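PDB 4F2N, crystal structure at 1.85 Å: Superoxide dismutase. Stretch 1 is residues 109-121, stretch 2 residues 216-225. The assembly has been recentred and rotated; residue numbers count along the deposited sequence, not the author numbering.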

# COMPACT_ATOMS: atom_id res chain seq x y z
N SER B 109 -9.85 12.38 -7.04
CA SER B 109 -10.86 13.37 -7.42
C SER B 109 -12.26 12.84 -7.17
O SER B 109 -13.14 13.56 -6.68
N PHE B 110 -12.46 11.58 -7.50
CA PHE B 110 -13.76 10.95 -7.36
C PHE B 110 -14.08 10.80 -5.88
O PHE B 110 -15.19 11.12 -5.45
N PHE B 111 -13.08 10.36 -5.11
CA PHE B 111 -13.19 10.26 -3.65
C PHE B 111 -13.64 11.57 -2.99
O PHE B 111 -14.52 11.54 -2.12
N TRP B 112 -13.03 12.70 -3.36
CA TRP B 112 -13.45 13.98 -2.76
C TRP B 112 -14.88 14.31 -3.05
O TRP B 112 -15.57 14.87 -2.19
N LYS B 113 -15.35 13.99 -4.25
CA LYS B 113 -16.76 14.22 -4.63
C LYS B 113 -17.73 13.36 -3.82
O LYS B 113 -18.90 13.75 -3.64
N CYS B 114 -17.25 12.21 -3.33
CA CYS B 114 -18.05 11.30 -2.50
C CYS B 114 -18.19 11.75 -1.05
O CYS B 114 -18.89 11.08 -0.30
N LEU B 115 -17.47 12.80 -0.67
CA LEU B 115 -17.40 13.20 0.74
C LEU B 115 -17.83 14.64 0.98
O LEU B 115 -17.65 15.51 0.11
N SER B 116 -18.36 14.86 2.18
CA SER B 116 -18.80 16.18 2.63
C SER B 116 -18.83 16.24 4.17
O SER B 116 -19.26 15.28 4.81
N PRO B 117 -18.43 17.38 4.77
CA PRO B 117 -18.55 17.49 6.24
C PRO B 117 -19.95 17.13 6.71
O PRO B 117 -20.92 17.70 6.23
N GLY B 118 -20.05 16.15 7.61
CA GLY B 118 -21.34 15.70 8.14
C GLY B 118 -22.19 14.88 7.19
O GLY B 118 -23.32 14.53 7.50
N GLY B 119 -21.63 14.55 6.02
CA GLY B 119 -22.34 13.81 4.97
C GLY B 119 -23.55 14.52 4.37
O GLY B 119 -23.86 15.66 4.75
N LYS B 120 -24.21 13.88 3.41
CA LYS B 120 -25.55 14.28 2.98
C LYS B 120 -26.43 13.02 3.00
O LYS B 120 -25.97 11.95 2.59
N PRO B 121 -27.70 13.14 3.45
CA PRO B 121 -28.56 11.94 3.55
C PRO B 121 -28.81 11.29 2.21
O PRO B 121 -28.82 11.96 1.18
N VAL B 216 -20.19 10.50 3.94
CA VAL B 216 -20.47 10.23 2.50
C VAL B 216 -21.52 11.21 1.97
O VAL B 216 -22.57 11.41 2.59
N ASP B 217 -21.20 11.85 0.84
CA ASP B 217 -22.14 12.69 0.15
C ASP B 217 -23.05 11.81 -0.69
O ASP B 217 -22.74 11.49 -1.86
N TRP B 218 -24.18 11.40 -0.11
CA TRP B 218 -25.05 10.45 -0.81
C TRP B 218 -25.80 11.08 -1.97
O TRP B 218 -26.27 10.38 -2.87
N GLU B 219 -25.91 12.40 -1.96
CA GLU B 219 -26.51 13.12 -3.11
C GLU B 219 -25.63 12.99 -4.38
O GLU B 219 -26.15 12.80 -5.49
N PHE B 220 -24.31 13.09 -4.21
CA PHE B 220 -23.42 12.88 -5.33
C PHE B 220 -23.50 11.42 -5.78
O PHE B 220 -23.54 11.15 -6.97
N VAL B 221 -23.48 10.49 -4.83
CA VAL B 221 -23.55 9.07 -5.18
C VAL B 221 -24.86 8.82 -5.97
O VAL B 221 -24.86 8.13 -6.99
N CYS B 222 -25.97 9.40 -5.50
CA CYS B 222 -27.25 9.21 -6.20
C CYS B 222 -27.25 9.83 -7.61
O CYS B 222 -27.77 9.23 -8.56
N HIS B 223 -26.67 11.03 -7.75
CA HIS B 223 -26.47 11.66 -9.05
C HIS B 223 -25.70 10.74 -9.98
O HIS B 223 -26.07 10.55 -11.14
N MET B 224 -24.61 10.16 -9.47
CA MET B 224 -23.82 9.19 -10.26
C MET B 224 -24.65 7.96 -10.64
O MET B 224 -24.59 7.45 -11.76
N TYR B 225 -25.41 7.44 -9.68
CA TYR B 225 -26.24 6.27 -9.95
C TYR B 225 -27.24 6.53 -11.10
O TYR B 225 -27.35 5.73 -12.03

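Segments far apart in sequence often pack by a simple rule: backbone hydrogen bonds fix the spacing, and side chains then fill whatever hollows that spacing leaves. Superoxide dismutase offers a compact example, in which the end of one helix and the turn after it meet the start of another. Three backbone bonds set the frame: D217 N to C114 O (2.7 Å), K120 N to V216 O (3.1 Å) and W218 N to K120 O (3.3 Å). A type II turn from S116 to G119 lets the chain double back between the first two of these bonds. G119, at positive phi, brings its CA to 3.4 Å from V216 O; a CB there would lie only 3.1 Å from that oxygen.

The principal bump is F220, whose CA-to-CB bond points toward the first stretch. In its t rotamer (chi2 77°) the ring enters a hollow made by F110, K113 and C114. K113 covers one face, its CB 3.6 Å from the F220 ring centroid and nearly along the ring normal, a CH-pi contact. The rest of the lysine, m at chi1 through chi3, leads away, so its base packs while its amine stays outside. At the ring edge, C114 SG (chi1 m) lies 4.0 Å from F220 CE2. F110, also t, starts sideways but its end comes nearer, and F110 CE1 reaches 3.7 Å from F220 CE2. The two rings form an offset edge-to-face pair, planes at 63°, with the edge of F220 directed toward the face of F110. M224, m at all three chi angles, extends the apolar patch: its CE sits 4.2 Å from F110 CE1, near the plane of that ring.

The other end of the contact is more polar. D217, chi1 t, caps its helix by accepting from F220 N through OD1 (3.2 Å). K120 points toward this region, m at chi1 and then t, t, m; its aliphatic CD packs 3.2 Å from D217 OD1 and 3.6 Å from E219 OE1, so the lysine contributes its methylene shaft here. W218 (chi1 m) presents its ring edge to the backbone, with CD1 3.2 Å from K120 O, while the end of the side chain leads away.

Two waters fill gaps that side chains leave. Water 1 donates to K113 O (2.6 Å from the water O) and to D217 OD2 (2.9 Å); water 2 likewise joins P121 O (2.8 Å) to E219 OE2 (2.6 Å). Each links a backbone carbonyl of one stretch to a carboxylate of the other.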

# COMPACT_ATOMS: atom_id res chain seq x y z
CB SER B 109 -10.69 13.80 -8.89
OG SER B 109 -9.43 14.43 -9.03
CB PHE B 110 -13.78 9.58 -8.08
CG PHE B 110 -15.16 8.97 -8.11
CD1 PHE B 110 -16.14 9.48 -8.97
CD2 PHE B 110 -15.49 7.91 -7.27
CE1 PHE B 110 -17.42 8.93 -9.01
CE2 PHE B 110 -16.77 7.37 -7.30
CZ PHE B 110 -17.73 7.87 -8.16
CB PHE B 111 -11.83 9.83 -3.07
CG PHE B 111 -11.85 9.39 -1.64
CD1 PHE B 111 -12.84 8.52 -1.15
CD2 PHE B 111 -10.83 9.80 -0.78
CE1 PHE B 111 -12.82 8.10 0.18
CE2 PHE B 111 -10.81 9.36 0.56
CZ PHE B 111 -11.79 8.51 1.03
CB TRP B 112 -12.55 15.14 -3.19
CG TRP B 112 -11.08 14.88 -2.97
CD1 TRP B 112 -10.04 15.12 -3.87
CD2 TRP B 112 -10.44 14.32 -1.78
NE1 TRP B 112 -8.83 14.75 -3.33
CE2 TRP B 112 -9.00 14.27 -2.07
CE3 TRP B 112 -10.89 13.87 -0.54
CZ2 TRP B 112 -8.07 13.79 -1.15
CZ3 TRP B 112 -9.95 13.38 0.38
CH2 TRP B 112 -8.57 13.35 0.08
CB LYS B 113 -16.98 13.98 -6.13
CG LYS B 113 -16.22 14.92 -7.04
CD LYS B 113 -16.72 16.34 -6.94
CE LYS B 113 -17.86 16.58 -7.92
NZ LYS B 113 -18.25 18.02 -7.80
CB CYS B 114 -17.42 9.92 -2.47
SG CYS B 114 -17.57 9.16 -4.08
CB LEU B 115 -15.99 13.00 1.33
CG LEU B 115 -15.30 11.66 1.04
CD1 LEU B 115 -13.83 11.68 1.49
CD2 LEU B 115 -16.08 10.57 1.78
CB SER B 116 -20.21 16.47 2.07
OG SER B 116 -20.50 17.86 2.19
CB PRO B 117 -18.24 18.97 6.51
CG PRO B 117 -17.29 19.33 5.39
CD PRO B 117 -17.83 18.59 4.18
CB LYS B 120 -25.52 14.89 1.57
CG LYS B 120 -24.55 16.06 1.42
CD LYS B 120 -24.83 16.89 0.19
CE LYS B 120 -23.91 18.11 0.13
NZ LYS B 120 -24.22 19.08 1.22
CB PRO B 121 -29.87 12.49 4.16
CG PRO B 121 -29.50 13.79 4.78
CD PRO B 121 -28.38 14.35 3.95
CB VAL B 216 -20.90 8.79 2.24
CG1 VAL B 216 -21.27 8.61 0.76
CG2 VAL B 216 -19.78 7.84 2.64
CB ASP B 217 -21.41 13.73 -0.73
CG ASP B 217 -22.36 14.70 -1.42
OD1 ASP B 217 -23.58 14.44 -1.45
OD2 ASP B 217 -21.90 15.72 -1.96
CB TRP B 218 -26.02 9.77 0.16
CG TRP B 218 -25.39 8.77 1.10
CD1 TRP B 218 -25.33 8.84 2.50
CD2 TRP B 218 -24.75 7.50 0.74
NE1 TRP B 218 -24.71 7.72 3.01
CE2 TRP B 218 -24.33 6.89 2.00
CE3 TRP B 218 -24.50 6.83 -0.46
CZ2 TRP B 218 -23.69 5.66 2.04
CZ3 TRP B 218 -23.84 5.59 -0.41
CH2 TRP B 218 -23.44 5.02 0.81
CB GLU B 219 -26.80 14.58 -2.75
CG GLU B 219 -27.84 14.67 -1.64
CD GLU B 219 -28.12 16.09 -1.18
OE1 GLU B 219 -27.79 17.04 -1.92
OE2 GLU B 219 -28.69 16.27 -0.07
CB PHE B 220 -21.96 13.23 -4.99
CG PHE B 220 -20.99 12.84 -6.05
CD1 PHE B 220 -20.87 13.60 -7.22
CD2 PHE B 220 -20.22 11.68 -5.91
CE1 PHE B 220 -19.97 13.23 -8.22
CE2 PHE B 220 -19.33 11.30 -6.91
CZ PHE B 220 -19.20 12.09 -8.05
CB VAL B 221 -23.49 8.14 -3.94
CG1 VAL B 221 -23.60 6.68 -4.36
CG2 VAL B 221 -22.19 8.38 -3.15
CB CYS B 222 -28.40 9.74 -5.35
SG CYS B 222 -30.03 9.36 -6.05
CB HIS B 223 -25.74 13.00 -8.91
CG HIS B 223 -25.47 13.70 -10.24
ND1 HIS B 223 -26.41 14.42 -10.89
CD2 HIS B 223 -24.32 13.74 -11.04
CE1 HIS B 223 -25.89 14.91 -12.04
NE2 HIS B 223 -24.62 14.49 -12.13
CB MET B 224 -22.57 8.77 -9.47
CG MET B 224 -21.53 9.89 -9.30
SD MET B 224 -20.99 10.63 -10.87
CE MET B 224 -20.53 9.21 -11.85
CB TYR B 225 -26.99 5.84 -8.67
CG TYR B 225 -28.02 4.78 -8.95
CD1 TYR B 225 -27.63 3.45 -9.15
CD2 TYR B 225 -29.38 5.10 -9.10
CE1 TYR B 225 -28.57 2.47 -9.42
CE2 TYR B 225 -30.32 4.12 -9.40
CZ TYR B 225 -29.90 2.82 -9.58
OH TYR B 225 -30.81 1.83 -9.88
O HOH W 1 -19.91 16.11 -3.97
O HOH W 2 -30.19 14.29 0.67